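Local structure of glycosyl hydrolases family 2, sugar binding domain protein (Bacteroides uniformis str. 3978 T3 ii, 6D1P) at residues Arg322-His334 with Met567-Phe581. The protein is a family 2 glycoside hydrolase of a gut bacterium, a beta-glucuronidase that probably cleaves beta-glucuronide linkages. Residues are numbered along the deposited sequence; the frame is centred on the assembly and turned at random. Where two conformers were deposited one is given.
Sequences RLLLRGTHRHEDH and MPRLTGSLFWTFKDF. With NA (sodium ion), chain C.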
loop_
_atom_site.group_PDB
_atom_site.type_symbol
_atom_site.label_atom_id
_atom_site.label_comp_id
_atom_site.label_asym_id
_atom_site.label_seq_id
_atom_site.Cartn_x
_atom_site.Cartn_y
_atom_site.Cartn_z
ATOM N N ARG A 322 -34.211 -4.355 -41.137
ATOM C CA ARG A 322 -34.335 -4.206 -39.698
ATOM C C ARG A 322 -33.507 -5.285 -39.011
ATOM O O ARG A 322 -33.548 -6.458 -39.399
ATOM C CB ARG A 322 -35.797 -4.313 -39.276
ATOM C CG ARG A 322 -36.032 -4.083 -37.793
ATOM C CD ARG A 322 -35.950 -5.378 -36.977
ATOM N NE ARG A 322 -36.069 -5.124 -35.545
ATOM C CZ ARG A 322 -36.993 -5.666 -34.763
ATOM N NH1 ARG A 322 -37.871 -6.506 -35.279
ATOM N NH2 ARG A 322 -37.034 -5.378 -33.468
ATOM N N LEU A 323 -32.747 -4.883 -37.991
ATOM C CA LEU A 323 -31.846 -5.793 -37.285
ATOM C C LEU A 323 -31.957 -5.510 -35.796
ATOM O O LEU A 323 -31.649 -4.402 -35.344
ATOM C CB LEU A 323 -30.403 -5.630 -37.769
ATOM C CG LEU A 323 -29.318 -6.433 -37.042
ATOM C CD1 LEU A 323 -29.553 -7.949 -37.192
ATOM C CD2 LEU A 323 -27.931 -6.037 -37.541
ATOM N N LEU A 324 -32.442 -6.491 -35.049
ATOM C CA LEU A 324 -32.536 -6.364 -33.608
ATOM C C LEU A 324 -31.136 -6.504 -33.012
ATOM O O LEU A 324 -30.517 -7.563 -33.107
ATOM C CB LEU A 324 -33.495 -7.401 -33.042
ATOM C CG LEU A 324 -33.877 -6.927 -31.636
ATOM C CD1 LEU A 324 -35.343 -7.185 -31.369
ATOM C CD2 LEU A 324 -33.005 -7.587 -30.576
ATOM N N LEU A 325 -30.634 -5.428 -32.416
ATOM C CA LEU A 325 -29.302 -5.444 -31.827
ATOM C C LEU A 325 -29.279 -6.380 -30.621
ATOM O O LEU A 325 -30.075 -6.235 -29.685
ATOM C CB LEU A 325 -28.878 -4.024 -31.444
ATOM C CG LEU A 325 -28.835 -3.115 -32.679
ATOM C CD1 LEU A 325 -28.654 -1.665 -32.277
ATOM C CD2 LEU A 325 -27.746 -3.530 -33.653
ATOM N N ARG A 326 -28.401 -7.367 -30.667
ATOM C CA ARG A 326 -28.250 -8.327 -29.578
ATOM C C ARG A 326 -26.936 -7.952 -28.896
ATOM O O ARG A 326 -25.851 -8.350 -29.327
ATOM C CB ARG A 326 -28.284 -9.761 -30.107
ATOM C CG ARG A 326 -29.422 -9.996 -31.146
ATOM C CD ARG A 326 -29.551 -11.475 -31.648
ATOM N NE ARG A 326 -28.321 -12.050 -32.239
ATOM C CZ ARG A 326 -27.987 -12.045 -33.542
ATOM N NH1 ARG A 326 -28.782 -11.482 -34.457
ATOM N NH2 ARG A 326 -26.836 -12.601 -33.935
ATOM N N GLY A 327 -27.030 -7.129 -27.855
ATOM C CA GLY A 327 -25.828 -6.536 -27.298
ATOM C C GLY A 327 -25.402 -6.996 -25.921
ATOM O O GLY A 327 -26.212 -7.491 -25.131
ATOM N N THR A 328 -24.114 -6.837 -25.633
ATOM C CA THR A 328 -23.547 -7.021 -24.303
ATOM C C THR A 328 -22.617 -5.835 -24.008
ATOM O O THR A 328 -22.491 -4.898 -24.815
ATOM C CB THR A 328 -22.836 -8.392 -24.209
ATOM O OG1 THR A 328 -22.671 -8.790 -22.837
ATOM C CG2 THR A 328 -21.486 -8.396 -24.916
ATOM N N HIS A 329 -22.001 -5.848 -22.822
ATOM C CA HIS A 329 -20.879 -4.969 -22.516
ATOM C C HIS A 329 -19.695 -5.811 -22.056
ATOM O O HIS A 329 -19.843 -6.983 -21.681
ATOM C CB HIS A 329 -21.155 -3.959 -21.384
ATOM C CG HIS A 329 -22.377 -3.116 -21.548
ATOM N ND1 HIS A 329 -23.653 -3.621 -21.423
ATOM C CD2 HIS A 329 -22.516 -1.781 -21.714
ATOM C CE1 HIS A 329 -24.526 -2.640 -21.552
ATOM N NE2 HIS A 329 -23.862 -1.512 -21.726
ATOM N N ARG A 330 -18.524 -5.178 -22.047
ATOM C CA ARG A 330 -17.332 -5.730 -21.416
ATOM C C ARG A 330 -16.565 -4.586 -20.770
ATOM O O ARG A 330 -16.601 -3.450 -21.252
ATOM C CB ARG A 330 -16.423 -6.466 -22.422
ATOM C CG ARG A 330 -15.673 -5.523 -23.349
ATOM C CD ARG A 330 -14.732 -6.237 -24.319
ATOM N NE ARG A 330 -13.675 -6.996 -23.650
ATOM C CZ ARG A 330 -12.536 -6.469 -23.211
ATOM N NH1 ARG A 330 -12.294 -5.177 -23.356
ATOM N NH2 ARG A 330 -11.630 -7.242 -22.630
ATOM N N HIS A 331 -15.903 -4.885 -19.655
ATOM C CA HIS A 331 -14.980 -3.958 -19.016
ATOM C C HIS A 331 -13.563 -4.370 -19.365
ATOM O O HIS A 331 -13.311 -5.512 -19.762
ATOM C CB HIS A 331 -15.157 -3.956 -17.493
ATOM C CG HIS A 331 -16.001 -2.833 -16.972
ATOM N ND1 HIS A 331 -15.679 -1.504 -17.163
ATOM C CD2 HIS A 331 -17.147 -2.842 -16.247
ATOM C CE1 HIS A 331 -16.599 -0.744 -16.597
ATOM N NE2 HIS A 331 -17.499 -1.528 -16.031
ATOM N N GLU A 332 -12.624 -3.439 -19.234
ATOM C CA GLU A 332 -11.216 -3.805 -19.397
ATOM C C GLU A 332 -10.704 -4.264 -18.032
ATOM O O GLU A 332 -10.081 -3.524 -17.264
ATOM C CB GLU A 332 -10.418 -2.660 -20.008
ATOM C CG GLU A 332 -10.583 -2.642 -21.543
ATOM C CD GLU A 332 -9.626 -1.705 -22.254
ATOM O OE1 GLU A 332 -8.995 -0.855 -21.567
ATOM O OE2 GLU A 332 -9.513 -1.821 -23.498
ATOM N N ASP A 333 -10.999 -5.533 -17.747
ATOM C CA ASP A 333 -10.892 -6.153 -16.438
ATOM C C ASP A 333 -10.862 -7.662 -16.658
ATOM O O ASP A 333 -11.633 -8.183 -17.475
ATOM C CB ASP A 333 -12.091 -5.752 -15.557
ATOM C CG ASP A 333 -12.107 -6.458 -14.205
ATOM O OD1 ASP A 333 -11.624 -5.881 -13.214
ATOM O OD2 ASP A 333 -12.624 -7.591 -14.111
ATOM N N HIS A 334 -9.964 -8.351 -15.954
ATOM C CA HIS A 334 -9.910 -9.802 -16.033
ATOM C C HIS A 334 -9.177 -10.340 -14.810
ATOM O O HIS A 334 -8.346 -9.647 -14.212
ATOM C CB HIS A 334 -9.218 -10.283 -17.310
ATOM C CG HIS A 334 -9.451 -11.732 -17.596
ATOM N ND1 HIS A 334 -10.440 -12.170 -18.453
ATOM C CD2 HIS A 334 -8.860 -12.848 -17.100
ATOM C CE1 HIS A 334 -10.428 -13.491 -18.496
ATOM N NE2 HIS A 334 -9.481 -13.927 -17.681
ATOM N N MET A 567 -41.269 -7.613 -30.404
ATOM C CA MET A 567 -41.149 -6.154 -30.312
ATOM C C MET A 567 -40.553 -5.609 -31.597
ATOM O O MET A 567 -39.335 -5.388 -31.687
ATOM C CB MET A 567 -40.295 -5.732 -29.126
ATOM C CG MET A 567 -40.802 -6.193 -27.786
ATOM S SD MET A 567 -39.772 -5.489 -26.491
ATOM C CE MET A 567 -40.332 -6.417 -25.084
ATOM N N PRO A 568 -41.390 -5.361 -32.608
ATOM C CA PRO A 568 -40.877 -4.866 -33.889
ATOM C C PRO A 568 -40.326 -3.449 -33.839
ATOM O O PRO A 568 -39.517 -3.100 -34.705
ATOM C CB PRO A 568 -42.107 -4.949 -34.814
ATOM C CG PRO A 568 -43.279 -4.891 -33.900
ATOM C CD PRO A 568 -42.843 -5.585 -32.631
ATOM N N ARG A 569 -40.733 -2.604 -32.892
ATOM C CA ARG A 569 -40.140 -1.264 -32.864
ATOM C C ARG A 569 -38.770 -1.200 -32.201
ATOM O O ARG A 569 -38.103 -0.166 -32.335
ATOM C CB ARG A 569 -41.025 -0.271 -32.122
ATOM C CG ARG A 569 -42.366 -0.020 -32.742
ATOM C CD ARG A 569 -43.358 0.012 -31.612
ATOM N NE ARG A 569 -43.519 1.331 -31.016
ATOM C CZ ARG A 569 -43.770 1.536 -29.729
ATOM N NH1 ARG A 569 -43.841 0.509 -28.891
ATOM N NH2 ARG A 569 -43.932 2.767 -29.279
ATOM N N LEU A 570 -38.346 -2.249 -31.488
ATOM C CA LEU A 570 -37.151 -2.189 -30.641
ATOM C C LEU A 570 -35.889 -2.181 -31.494
ATOM O O LEU A 570 -35.618 -3.137 -32.216
ATOM C CB LEU A 570 -37.127 -3.372 -29.666
ATOM C CG LEU A 570 -35.977 -3.488 -28.641
ATOM C CD1 LEU A 570 -35.931 -2.261 -27.739
ATOM C CD2 LEU A 570 -36.123 -4.753 -27.804
ATOM N N THR A 571 -35.111 -1.107 -31.424
ATOM C CA THR A 571 -33.785 -1.162 -32.023
ATOM C C THR A 571 -32.988 -2.342 -31.463
ATOM O O THR A 571 -32.413 -3.136 -32.220
ATOM C CB THR A 571 -33.046 0.158 -31.798
ATOM O OG1 THR A 571 -32.963 0.435 -30.396
ATOM C CG2 THR A 571 -33.783 1.287 -32.487
ATOM N N GLY A 572 -32.978 -2.498 -30.144
ATOM C CA GLY A 572 -32.249 -3.586 -29.524
ATOM C C GLY A 572 -31.852 -3.245 -28.099
ATOM O O GLY A 572 -32.305 -2.252 -27.522
ATOM N N SER A 573 -30.991 -4.094 -27.541
ATOM C CA SER A 573 -30.514 -3.842 -26.191
ATOM C C SER A 573 -29.097 -4.373 -26.024
ATOM O O SER A 573 -28.581 -5.119 -26.865
ATOM C CB SER A 573 -31.422 -4.480 -25.156
ATOM O OG SER A 573 -31.280 -5.881 -25.227
ATOM N N LEU A 574 -28.471 -3.971 -24.907
ATOM C CA LEU A 574 -27.201 -4.527 -24.444
ATOM C C LEU A 574 -27.383 -4.915 -22.989
ATOM O O LEU A 574 -27.560 -4.040 -22.132
ATOM C CB LEU A 574 -26.059 -3.523 -24.587
ATOM C CG LEU A 574 -26.001 -2.813 -25.939
ATOM C CD1 LEU A 574 -26.569 -1.382 -25.838
ATOM C CD2 LEU A 574 -24.593 -2.803 -26.487
ATOM N N PHE A 575 -27.346 -6.210 -22.689
ATOM C CA PHE A 575 -27.405 -6.570 -21.284
ATOM C C PHE A 575 -26.074 -6.238 -20.622
ATOM O O PHE A 575 -25.036 -6.136 -21.281
ATOM C CB PHE A 575 -27.795 -8.041 -21.088
ATOM C CG PHE A 575 -26.708 -9.041 -21.405
ATOM C CD1 PHE A 575 -26.610 -9.603 -22.680
ATOM C CD2 PHE A 575 -25.839 -9.493 -20.405
ATOM C CE1 PHE A 575 -25.632 -10.566 -22.966
ATOM C CE2 PHE A 575 -24.847 -10.437 -20.676
ATOM C CZ PHE A 575 -24.747 -10.984 -21.953
ATOM N N TRP A 576 -26.130 -5.978 -19.319
ATOM C CA TRP A 576 -24.949 -5.692 -18.506
ATOM C C TRP A 576 -24.808 -6.861 -17.548
ATOM O O TRP A 576 -25.620 -7.014 -16.629
ATOM C CB TRP A 576 -25.091 -4.365 -17.758
ATOM C CG TRP A 576 -23.877 -3.988 -16.925
ATOM C CD1 TRP A 576 -23.529 -4.493 -15.708
ATOM C CD2 TRP A 576 -22.867 -3.038 -17.272
ATOM N NE1 TRP A 576 -22.351 -3.932 -15.285
ATOM C CE2 TRP A 576 -21.922 -3.032 -16.223
ATOM C CE3 TRP A 576 -22.671 -2.187 -18.369
ATOM C CZ2 TRP A 576 -20.800 -2.189 -16.221
ATOM C CZ3 TRP A 576 -21.552 -1.363 -18.384
ATOM C CH2 TRP A 576 -20.624 -1.371 -17.312
ATOM N N THR A 577 -23.793 -7.690 -17.752
ATOM C CA THR A 577 -22.690 -7.452 -18.670
ATOM C C THR A 577 -22.171 -8.833 -19.029
ATOM O O THR A 577 -22.678 -9.840 -18.499
ATOM C CB THR A 577 -21.557 -6.564 -18.022
ATOM O OG1 THR A 577 -20.552 -6.254 -18.999
ATOM C CG2 THR A 577 -20.914 -7.255 -16.814
ATOM N N PHE A 578 -21.176 -8.918 -19.920
ATOM C CA PHE A 578 -20.735 -10.242 -20.362
ATOM C C PHE A 578 -20.073 -11.019 -19.229
ATOM O O PHE A 578 -20.391 -12.197 -19.001
ATOM C CB PHE A 578 -19.778 -10.131 -21.547
ATOM C CG PHE A 578 -19.253 -11.466 -22.016
ATOM C CD1 PHE A 578 -20.115 -12.413 -22.572
ATOM C CD2 PHE A 578 -17.902 -11.781 -21.895
ATOM C CE1 PHE A 578 -19.632 -13.668 -22.997
ATOM C CE2 PHE A 578 -17.409 -13.012 -22.315
ATOM C CZ PHE A 578 -18.270 -13.969 -22.862
ATOM N N LYS A 579 -19.157 -10.367 -18.502
ATOM C CA LYS A 579 -18.233 -11.028 -17.590
ATOM C C LYS A 579 -18.194 -10.324 -16.238
ATOM O O LYS A 579 -18.121 -9.092 -16.177
ATOM C CB LYS A 579 -16.827 -11.061 -18.209
ATOM C CG LYS A 579 -15.831 -11.951 -17.484
ATOM C CD LYS A 579 -14.572 -12.164 -18.331
ATOM C CE LYS A 579 -13.733 -10.874 -18.377
ATOM N NZ LYS A 579 -12.948 -10.880 -19.626
ATOM N N ASP A 580 -18.257 -11.113 -15.162
ATOM C CA ASP A 580 -17.988 -10.611 -13.820
ATOM C C ASP A 580 -16.729 -9.764 -13.829
ATOM O O ASP A 580 -15.713 -10.157 -14.404
ATOM C CB ASP A 580 -17.810 -11.777 -12.844
ATOM C CG ASP A 580 -19.105 -12.477 -12.513
ATOM O OD1 ASP A 580 -20.145 -12.087 -13.084
ATOM O OD2 ASP A 580 -19.078 -13.424 -11.674
ATOM N N PHE A 581 -16.791 -8.601 -13.192
ATOM C CA PHE A 581 -15.650 -7.701 -13.186
ATOM C C PHE A 581 -15.548 -7.041 -11.821
ATOM O O PHE A 581 -16.516 -6.993 -11.056
ATOM C CB PHE A 581 -15.771 -6.647 -14.290
ATOM C CG PHE A 581 -16.848 -5.644 -14.026
ATOM C CD1 PHE A 581 -18.153 -5.900 -14.416
ATOM C CD2 PHE A 581 -16.563 -4.449 -13.346
ATOM C CE1 PHE A 581 -19.157 -4.986 -14.160
ATOM C CE2 PHE A 581 -17.558 -3.540 -13.086
ATOM C CZ PHE A 581 -18.866 -3.795 -13.504
HETATM NA NA NA C . -14.188 -8.992 -16.246
HETATM O O HOH W 1 -34.099 -3.137 -34.797
HETATM O O HOH W 2 -31.057 -7.416 -27.745
HETATM O O HOH W 3 -13.716 -7.977 -20.061
HETATM O O HOH W 4 -15.492 -7.509 -18.248
#
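His329 holds its imidazole face to the edge of Trp576: CE3 of Trp576 lies 3.3 Å from CG of His329, the planes turned 57° apart in an edge-to-face pair. With CG anti to its carbonyl carbon (chi1 -53°), the same ring brings ND1 to the carbonyl of Phe575, 2.9 Å from ND1 to O; that oxygen lies in the imidazole plane, though the N-H approaches from above the carbonyl plane. Histidine suits the place, giving one ring a face for stacking and an N-H for the backbone. Further along its edge, CZ2 of Trp576 meets NE2 of His331 (3.4 Å), whose CD2 in turn sits over the centre of the Phe581 face, 3.3 Å from CE2 of Phe581. The Trp576-Thr577 peptide is cis, and just after it Phe578 N-H bonds to the carbonyl of His329. These rings follow parallel strands 325-329 and 572-574, the first and last of the TIM barrel, joined here to close it. Gly327 and Gly572 bring no side chain between them; CA of Gly327 lies 3.8 Å from CA of Leu574. At the far end, Arg322 shares NH2 between Leu570 O (2.9 Å from NH2), in the guanidinium plane, and Met567 O, somewhat tilted from it, while Pro568 O lies over one face. Beyond the rings, a sodium ion links Asp333 O and OD2 to Asp580 O; Tyr187 OH and a salt bridge to Arg602 hold Asp333 OD1.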